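Local coordinates for protein putative hydrolase (Acinetobacter sp. NBRC 100985, PDB 4XUK) that probably hydrolyses organophosphates such as phosphotriesters, and perhaps lactones, at a two-zinc site of the metallo-beta-lactamase superfamily, at residues A[189-203]-A[212-224]. The protein carries 2 engineered substitutions. Numbering follows the deposited sequence.
Sequences FKVINTAGHTPGHFS and SIVFIGDIVHSHT. With ZN (zinc ion), chain D; ZN (zinc ion), chain C.
S203 pairs with I216, CA atoms 4.7 Å apart, at the open end of the hairpin of antiparallel strands 202-208 and 211-215; beyond it the two segments separate into loops, where H197 CA and I219 CA are 6.6 Å apart. S203 OG donates to I216 O (2.8 Å), reaching it from above the carbonyl plane rather than along a lone pair. Next to it, H201 extends with CG anti to its backbone N (chi1 -171°), which lets NE2 accept the backbone N-H of D218 at 2.8 Å, the N-H...N angle 155° and the donor tilted from the ring plane. Its other nitrogen, ND1, shares a hydrogen bond with T194 OG1, so both ring nitrogens are tied and the ring's rotation is fixed. The methyl CG2 of I219 packs against T194 CB. D218 CB lies over one face of the H197 ring in a CH-pi contact, while H221 meets that ring obliquely, CE1 to CE1 at 3.4 Å. H197 NE2 binds one zinc at 2.2 Å; D218 OD2 bridges both, at 2.4 Å to this zinc and 2.1 Å to the second. D237 OD1 is hydrogen-bonded to H197 ND1, a second-shell contact that probably orients the imidazole. H108 and H110 complete the first site, D112, H113 and H265 the second: the bridged dinuclear zinc centre of the metallo-beta-lactamase fold, H197 and D218 reaching it from loops that follow strands 189-193 and 211-215.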
ATOM      1  N   PHE A 189       4.245  26.720  -2.398  1.00 24.79           N
ATOM      2  CA  PHE A 189       3.175  26.063  -1.656  1.00 24.77           C
ATOM      3  C   PHE A 189       2.183  27.092  -1.145  1.00 26.13           C
ATOM      4  O   PHE A 189       2.574  28.170  -0.690  1.00 25.88           O
ATOM      5  CB  PHE A 189       3.728  25.259  -0.468  1.00 23.36           C
ATOM      6  CG  PHE A 189       4.499  24.027  -0.869  1.00 24.16           C
ATOM      7  CD1 PHE A 189       5.802  24.127  -1.355  1.00 22.70           C
ATOM      8  CD2 PHE A 189       3.921  22.772  -0.758  1.00 21.24           C
ATOM      9  CE1 PHE A 189       6.518  22.988  -1.720  1.00 24.51           C
ATOM     10  CE2 PHE A 189       4.623  21.638  -1.115  1.00 20.75           C
ATOM     11  CZ  PHE A 189       5.923  21.741  -1.603  1.00 23.57           C
ATOM     12  N   LYS A 190       0.909  26.768  -1.214  1.00 20.71           N
ATOM     13  CA  LYS A 190      -0.116  27.583  -0.628  1.00 23.87           C
ATOM     14  C   LYS A 190      -0.529  27.104   0.771  1.00 26.72           C
ATOM     15  O   LYS A 190      -0.759  25.962   0.997  1.00 21.48           O
ATOM     16  CB  LYS A 190      -1.295  27.672  -1.531  1.00 24.85           C
ATOM     17  CG  LYS A 190      -2.383  28.455  -0.922  1.00 31.88           C
ATOM     18  CD  LYS A 190      -3.532  28.626  -1.854  1.00 41.29           C
ATOM     19  CE  LYS A 190      -4.714  29.221  -1.141  1.00 40.54           C
ATOM     20  NZ  LYS A 190      -5.559  29.701  -2.240  1.00 43.97           N
ATOM     21  N   VAL A 191      -0.606  28.022   1.697  1.00 23.39           N
ATOM     22  CA  VAL A 191      -0.958  27.639   3.060  1.00 23.72           C
ATOM     23  C   VAL A 191      -2.475  27.701   3.267  1.00 25.55           C
ATOM     24  O   VAL A 191      -3.140  28.653   2.850  1.00 22.73           O
ATOM     25  CB  VAL A 191      -0.169  28.457   4.126  1.00 24.64           C
ATOM     26  CG1 VAL A 191       1.328  28.390   3.841  1.00 22.21           C
ATOM     27  CG2 VAL A 191      -0.620  29.899   4.175  1.00 23.77           C
ATOM     28  N   ILE A 192      -3.018  26.659   3.887  1.00 21.62           N
ATOM     29  CA  ILE A 192      -4.459  26.546   4.068  1.00 23.01           C
ATOM     30  C   ILE A 192      -4.794  26.330   5.530  1.00 21.82           C
ATOM     31  O   ILE A 192      -4.304  25.383   6.164  1.00 18.22           O
ATOM     32  CB  ILE A 192      -5.032  25.401   3.200  1.00 25.35           C
ATOM     33  CG1 ILE A 192      -4.670  25.649   1.730  1.00 28.62           C
ATOM     34  CG2 ILE A 192      -6.542  25.263   3.385  1.00 27.59           C
ATOM     35  CD1 ILE A 192      -5.083  24.544   0.798  1.00 34.59           C
ATOM     36  N   ASN A 193      -5.627  27.209   6.076  1.00 22.25           N
ATOM     37  CA  ASN A 193      -5.984  27.083   7.471  1.00 20.69           C
ATOM     38  C   ASN A 193      -6.903  25.891   7.693  1.00 23.98           C
ATOM     39  O   ASN A 193      -7.998  25.808   7.126  1.00 19.66           O
ATOM     40  CB  ASN A 193      -6.623  28.363   8.005  1.00 25.01           C
ATOM     41  CG  ASN A 193      -6.870  28.294   9.495  1.00 21.63           C
ATOM     42  OD1 ASN A 193      -7.659  27.472   9.963  1.00 23.08           O
ATOM     43  ND2 ASN A 193      -6.187  29.143  10.251  1.00 22.21           N
ATOM     44  N   THR A 194      -6.440  24.961   8.519  1.00 20.16           N
ATOM     45  CA  THR A 194      -7.240  23.799   8.866  1.00 20.99           C
ATOM     46  C   THR A 194      -7.176  23.619  10.378  1.00 18.27           C
ATOM     47  O   THR A 194      -6.885  22.543  10.881  1.00 17.26           O
ATOM     48  CB  THR A 194      -6.763  22.534   8.124  1.00 19.45           C
ATOM     49  OG1 THR A 194      -5.362  22.325   8.359  1.00 17.31           O
ATOM     50  CG2 THR A 194      -7.003  22.670   6.631  1.00 23.12           C
ATOM     51  N   ALA A 195      -7.442  24.705  11.094  1.00 19.27           N
ATOM     52  CA  ALA A 195      -7.390  24.708  12.551  1.00 20.69           C
ATOM     53  C   ALA A 195      -8.427  23.801  13.197  1.00 19.72           C
ATOM     54  O   ALA A 195      -9.467  23.512  12.611  1.00 19.01           O
ATOM     55  CB  ALA A 195      -7.551  26.133  13.082  1.00 20.80           C
ATOM     56  N   GLY A 196      -8.129  23.378  14.423  1.00 19.08           N
ATOM     57  CA  GLY A 196      -9.037  22.567  15.212  1.00 19.51           C
ATOM     58  C   GLY A 196      -8.223  21.546  15.967  1.00 19.39           C
ATOM     59  O   GLY A 196      -8.198  21.537  17.200  1.00 19.94           O
ATOM     60  N   HIS A 197      -7.553  20.674  15.217  1.00 18.27           N
ATOM     61  CA  HIS A 197      -6.639  19.714  15.817  1.00 18.67           C
ATOM     62  C   HIS A 197      -5.648  20.427  16.731  1.00 17.85           C
ATOM     63  O   HIS A 197      -5.367  19.962  17.831  1.00 18.48           O
ATOM     64  CB  HIS A 197      -5.893  18.943  14.734  1.00 18.47           C
ATOM     65  CG  HIS A 197      -4.911  17.955  15.269  1.00 16.30           C
ATOM     66  ND1 HIS A 197      -5.284  16.844  15.996  1.00 17.29           N
ATOM     67  CD2 HIS A 197      -3.561  17.905  15.168  1.00 18.21           C
ATOM     68  CE1 HIS A 197      -4.201  16.155  16.319  1.00 14.29           C
ATOM     69  NE2 HIS A 197      -3.147  16.778  15.829  1.00 20.63           N
ATOM     70  N   THR A 198      -5.117  21.553  16.258  1.00 17.93           N
ATOM     71  CA  THR A 198      -4.387  22.495  17.106  1.00 18.48           C
ATOM     72  C   THR A 198      -4.834  23.876  16.673  1.00 18.22           C
ATOM     73  O   THR A 198      -5.356  24.031  15.566  1.00 19.21           O
ATOM     74  CB  THR A 198      -2.849  22.400  16.939  1.00 18.19           C
ATOM     75  OG1 THR A 198      -2.478  22.829  15.626  1.00 20.22           O
ATOM     76  CG2 THR A 198      -2.340  20.978  17.204  1.00 16.54           C
ATOM     77  N   PRO A 199      -4.616  24.892  17.522  1.00 22.06           N
ATOM     78  CA  PRO A 199      -5.180  26.201  17.166  1.00 21.81           C
ATOM     79  C   PRO A 199      -4.605  26.810  15.886  1.00 19.73           C
ATOM     80  O   PRO A 199      -5.263  27.667  15.290  1.00 22.76           O
ATOM     81  CB  PRO A 199      -4.856  27.063  18.390  1.00 20.22           C
ATOM     82  CG  PRO A 199      -4.770  26.080  19.525  1.00 20.02           C
ATOM     83  CD  PRO A 199      -4.129  24.859  18.914  1.00 18.47           C
ATOM     84  N   GLY A 200      -3.421  26.375  15.455  1.00 18.97           N
ATOM     85  CA  GLY A 200      -2.814  26.928  14.254  1.00 19.96           C
ATOM     86  C   GLY A 200      -2.444  25.868  13.231  1.00 20.79           C
ATOM     87  O   GLY A 200      -1.496  26.039  12.453  1.00 19.23           O
ATOM     88  N   HIS A 201      -3.201  24.773  13.221  1.00 20.55           N
ATOM     89  CA  HIS A 201      -2.947  23.697  12.271  1.00 18.23           C
ATOM     90  C   HIS A 201      -3.211  24.189  10.862  1.00 17.99           C
ATOM     91  O   HIS A 201      -4.263  24.770  10.593  1.00 18.81           O
ATOM     92  CB  HIS A 201      -3.821  22.477  12.581  1.00 17.77           C
ATOM     93  CG  HIS A 201      -3.460  21.262  11.785  1.00 16.74           C
ATOM     94  ND1 HIS A 201      -3.875  21.072  10.484  1.00 17.67           N
ATOM     95  CD2 HIS A 201      -2.711  20.179  12.103  1.00 15.71           C
ATOM     96  CE1 HIS A 201      -3.403  19.920  10.038  1.00 17.25           C
ATOM     97  NE2 HIS A 201      -2.689  19.362  10.998  1.00 16.72           N
ATOM     98  N   PHE A 202      -2.242  23.981   9.974  1.00 15.32           N
ATOM     99  CA  PHE A 202      -2.395  24.339   8.572  1.00 18.14           C
ATOM    100  C   PHE A 202      -2.058  23.153   7.682  1.00 18.69           C
ATOM    101  O   PHE A 202      -1.238  22.292   8.043  1.00 18.96           O
ATOM    102  CB  PHE A 202      -1.436  25.474   8.190  1.00 18.62           C
ATOM    103  CG  PHE A 202      -2.017  26.862   8.329  1.00 19.64           C
ATOM    104  CD1 PHE A 202      -2.340  27.377   9.577  1.00 17.90           C
ATOM    105  CD2 PHE A 202      -2.194  27.667   7.210  1.00 22.50           C
ATOM    106  CE1 PHE A 202      -2.855  28.672   9.708  1.00 23.92           C
ATOM    107  CE2 PHE A 202      -2.705  28.956   7.333  1.00 22.64           C
ATOM    108  CZ  PHE A 202      -3.041  29.454   8.583  1.00 20.16           C
ATOM    109  N   SER A 203      -2.668  23.120   6.505  1.00 18.07           N
ATOM    110  CA  SER A 203      -2.280  22.159   5.485  1.00 17.07           C
ATOM    111  C   SER A 203      -1.586  22.933   4.371  1.00 18.57           C
ATOM    112  O   SER A 203      -1.662  24.160   4.338  1.00 20.84           O
ATOM    113  CB  SER A 203      -3.503  21.400   4.959  1.00 17.37           C
ATOM    114  OG  SER A 203      -4.221  20.801   6.024  1.00 20.51           O
ATOM    115  N   SER A 212      -3.092  18.563  -8.368  1.00 24.42           N
ATOM    116  CA  SER A 212      -2.950  19.252  -7.096  1.00 24.66           C
ATOM    117  C   SER A 212      -2.710  18.220  -6.004  1.00 24.49           C
ATOM    118  O   SER A 212      -3.414  17.203  -5.937  1.00 22.44           O
ATOM    119  CB  SER A 212      -4.203  20.075  -6.770  1.00 29.72           C
ATOM    120  OG  SER A 212      -4.325  21.197  -7.626  1.00 37.42           O
ATOM    121  N   ILE A 213      -1.719  18.484  -5.157  1.00 21.40           N
ATOM    122  CA  ILE A 213      -1.411  17.614  -4.027  1.00 21.17           C
ATOM    123  C   ILE A 213      -1.622  18.390  -2.744  1.00 23.36           C
ATOM    124  O   ILE A 213      -1.062  19.480  -2.580  1.00 20.94           O
ATOM    125  CB  ILE A 213       0.047  17.136  -4.074  1.00 22.33           C
ATOM    126  CG1 ILE A 213       0.322  16.412  -5.390  1.00 22.70           C
ATOM    127  CG2 ILE A 213       0.349  16.231  -2.887  1.00 19.04           C
ATOM    128  CD1 ILE A 213       1.444  17.034  -6.192  1.00 25.82           C
ATOM    129  N   VAL A 214      -2.450  17.860  -1.842  1.00 20.44           N
ATOM    130  CA  VAL A 214      -2.616  18.513  -0.548  1.00 20.69           C
ATOM    131  C   VAL A 214      -1.933  17.707   0.550  1.00 18.22           C
ATOM    132  O   VAL A 214      -2.214  16.523   0.736  1.00 17.31           O
ATOM    133  CB  VAL A 214      -4.097  18.768  -0.186  1.00 20.69           C
ATOM    134  CG1 VAL A 214      -4.185  19.581   1.101  1.00 18.50           C
ATOM    135  CG2 VAL A 214      -4.805  19.510  -1.334  1.00 20.17           C
ATOM    136  N   PHE A 215      -1.015  18.348   1.259  1.00 18.55           N
ATOM    137  CA  PHE A 215      -0.379  17.705   2.386  1.00 18.35           C
ATOM    138  C   PHE A 215      -1.221  18.110   3.582  1.00 18.73           C
ATOM    139  O   PHE A 215      -1.093  19.226   4.091  1.00 18.77           O
ATOM    140  CB  PHE A 215       1.073  18.174   2.497  1.00 18.28           C
ATOM    141  CG  PHE A 215       1.907  17.822   1.286  1.00 22.16           C
ATOM    142  CD1 PHE A 215       1.829  18.580   0.119  1.00 22.54           C
ATOM    143  CD2 PHE A 215       2.736  16.714   1.302  1.00 18.69           C
ATOM    144  CE1 PHE A 215       2.571  18.238  -1.001  1.00 20.79           C
ATOM    145  CE2 PHE A 215       3.485  16.368   0.176  1.00 18.55           C
ATOM    146  CZ  PHE A 215       3.402  17.135  -0.967  1.00 18.21           C
ATOM    147  N   ILE A 216      -2.102  17.206   4.012  1.00 18.58           N
ATOM    148  CA  ILE A 216      -3.226  17.580   4.881  1.00 20.17           C
ATOM    149  C   ILE A 216      -2.932  17.694   6.369  1.00 19.67           C
ATOM    150  O   ILE A 216      -3.738  18.249   7.116  1.00 18.77           O
ATOM    151  CB  ILE A 216      -4.425  16.617   4.721  1.00 16.39           C
ATOM    152  CG1 ILE A 216      -4.036  15.185   5.097  1.00 19.06           C
ATOM    153  CG2 ILE A 216      -4.954  16.667   3.305  1.00 17.85           C
ATOM    154  CD1 ILE A 216      -5.249  14.279   5.349  1.00 18.67           C
ATOM    155  N   GLY A 217      -1.805  17.151   6.812  1.00 15.91           N
ATOM    156  CA  GLY A 217      -1.507  17.147   8.231  1.00 16.83           C
ATOM    157  C   GLY A 217      -2.507  16.288   8.992  1.00 18.24           C
ATOM    158  O   GLY A 217      -3.007  15.282   8.470  1.00 18.96           O
ATOM    159  N   ASP A 218      -2.806  16.684  10.221  1.00 18.86           N
ATOM    160  CA  ASP A 218      -3.584  15.850  11.127  1.00 19.45           C
ATOM    161  C   ASP A 218      -5.073  16.193  11.192  1.00 18.00           C
ATOM    162  O   ASP A 218      -5.650  16.244  12.275  1.00 19.21           O
ATOM    163  CB  ASP A 218      -2.997  15.928  12.530  1.00 21.54           C
ATOM    164  CG  ASP A 218      -1.747  15.099  12.681  1.00 19.54           C
ATOM    165  OD1 ASP A 218      -1.155  14.691  11.655  1.00 15.42           O
ATOM    166  OD2 ASP A 218      -1.376  14.830  13.829  1.00 17.31           O
ATOM    167  N   ILE A 219      -5.697  16.402  10.041  1.00 17.31           N
ATOM    168  CA  ILE A 219      -7.145  16.561  10.005  1.00 14.74           C
ATOM    169  C   ILE A 219      -7.800  15.180  10.038  1.00 18.21           C
ATOM    170  O   ILE A 219      -9.026  15.062  10.017  1.00 18.44           O
ATOM    171  CB  ILE A 219      -7.595  17.312   8.754  1.00 17.83           C
ATOM    172  CG1 ILE A 219      -7.207  16.527   7.496  1.00 19.85           C
ATOM    173  CG2 ILE A 219      -6.965  18.708   8.723  1.00 18.93           C
ATOM    174  CD1 ILE A 219      -7.742  17.133   6.216  1.00 19.58           C
ATOM    175  N   VAL A 220      -6.973  14.132  10.088  1.00 16.53           N
ATOM    176  CA  VAL A 220      -7.479  12.767  10.216  1.00 13.77           C
ATOM    177  C   VAL A 220      -6.410  11.811  10.763  1.00 18.30           C
ATOM    178  O   VAL A 220      -5.205  11.990  10.497  1.00 17.74           O
ATOM    179  CB  VAL A 220      -8.092  12.266   8.870  1.00 17.73           C
ATOM    180  CG1 VAL A 220      -7.003  11.823   7.889  1.00 15.72           C
ATOM    181  CG2 VAL A 220      -9.073  11.145   9.129  1.00 19.35           C
ATOM    182  N   HIS A 221      -6.841  10.802  11.520  1.00 16.38           N
ATOM    183  CA  HIS A 221      -5.912   9.882  12.175  1.00 16.44           C
ATOM    184  C   HIS A 221      -6.129   8.412  11.827  1.00 17.40           C
ATOM    185  O   HIS A 221      -5.535   7.532  12.451  1.00 18.96           O
ATOM    186  CB  HIS A 221      -5.982  10.046  13.692  1.00 16.67           C
ATOM    187  CG  HIS A 221      -5.295  11.272  14.193  1.00 19.51           C
ATOM    188  ND1 HIS A 221      -5.749  12.541  13.915  1.00 20.05           N
ATOM    189  CD2 HIS A 221      -4.166  11.427  14.926  1.00 18.59           C
ATOM    190  CE1 HIS A 221      -4.939  13.427  14.467  1.00 17.66           C
ATOM    191  NE2 HIS A 221      -3.970  12.776  15.082  1.00 18.97           N
ATOM    192  N   SER A 222      -6.968   8.137  10.836  1.00 17.62           N
ATOM    193  CA  SER A 222      -7.319   6.754  10.527  1.00 15.96           C
ATOM    194  C   SER A 222      -7.919   6.684   9.135  1.00 17.12           C
ATOM    195  O   SER A 222      -8.565   7.641   8.705  1.00 16.52           O
ATOM    196  CB  SER A 222      -8.332   6.245  11.568  1.00 21.31           C
ATOM    197  OG  SER A 222      -9.517   7.038  11.573  1.00 19.37           O
ATOM    198  N   HIS A 223      -7.703   5.577   8.422  1.00 15.54           N
ATOM    199  CA  HIS A 223      -8.357   5.391   7.131  1.00 17.31           C
ATOM    200  C   HIS A 223      -9.646   4.605   7.304  1.00 17.75           C
ATOM    201  O   HIS A 223     -10.312   4.271   6.322  1.00 17.26           O
ATOM    202  CB  HIS A 223      -7.434   4.657   6.136  1.00 17.19           C
ATOM    203  CG  HIS A 223      -7.070   3.269   6.564  1.00 19.45           C
ATOM    204  ND1 HIS A 223      -6.437   3.006   7.760  1.00 19.11           N
ATOM    205  CD2 HIS A 223      -7.257   2.069   5.964  1.00 19.21           C
ATOM    206  CE1 HIS A 223      -6.251   1.704   7.881  1.00 21.06           C
ATOM    207  NE2 HIS A 223      -6.742   1.111   6.806  1.00 20.26           N
ATOM    208  N   THR A 224      -9.994   4.329   8.562  1.00 19.46           N
ATOM    209  CA  THR A 224     -11.090   3.428   8.891  1.00 20.26           C
ATOM    210  C   THR A 224     -12.260   4.187   9.520  1.00 19.80           C
ATOM    211  O   THR A 224     -13.180   4.598   8.816  1.00 18.29           O
ATOM    212  CB  THR A 224     -10.619   2.292   9.840  1.00 18.00           C
ATOM    213  OG1 THR A 224     -10.067   2.851  11.038  1.00 18.36           O
ATOM    214  CG2 THR A 224      -9.538   1.457   9.162  1.00 19.36           C
TER
HETATM  215 ZN    ZN D 402      -1.069  16.186  15.825  1.00 20.00          ZN
HETATM  216 ZN    ZN C 401       0.369  13.788  14.479  1.00 20.00          ZN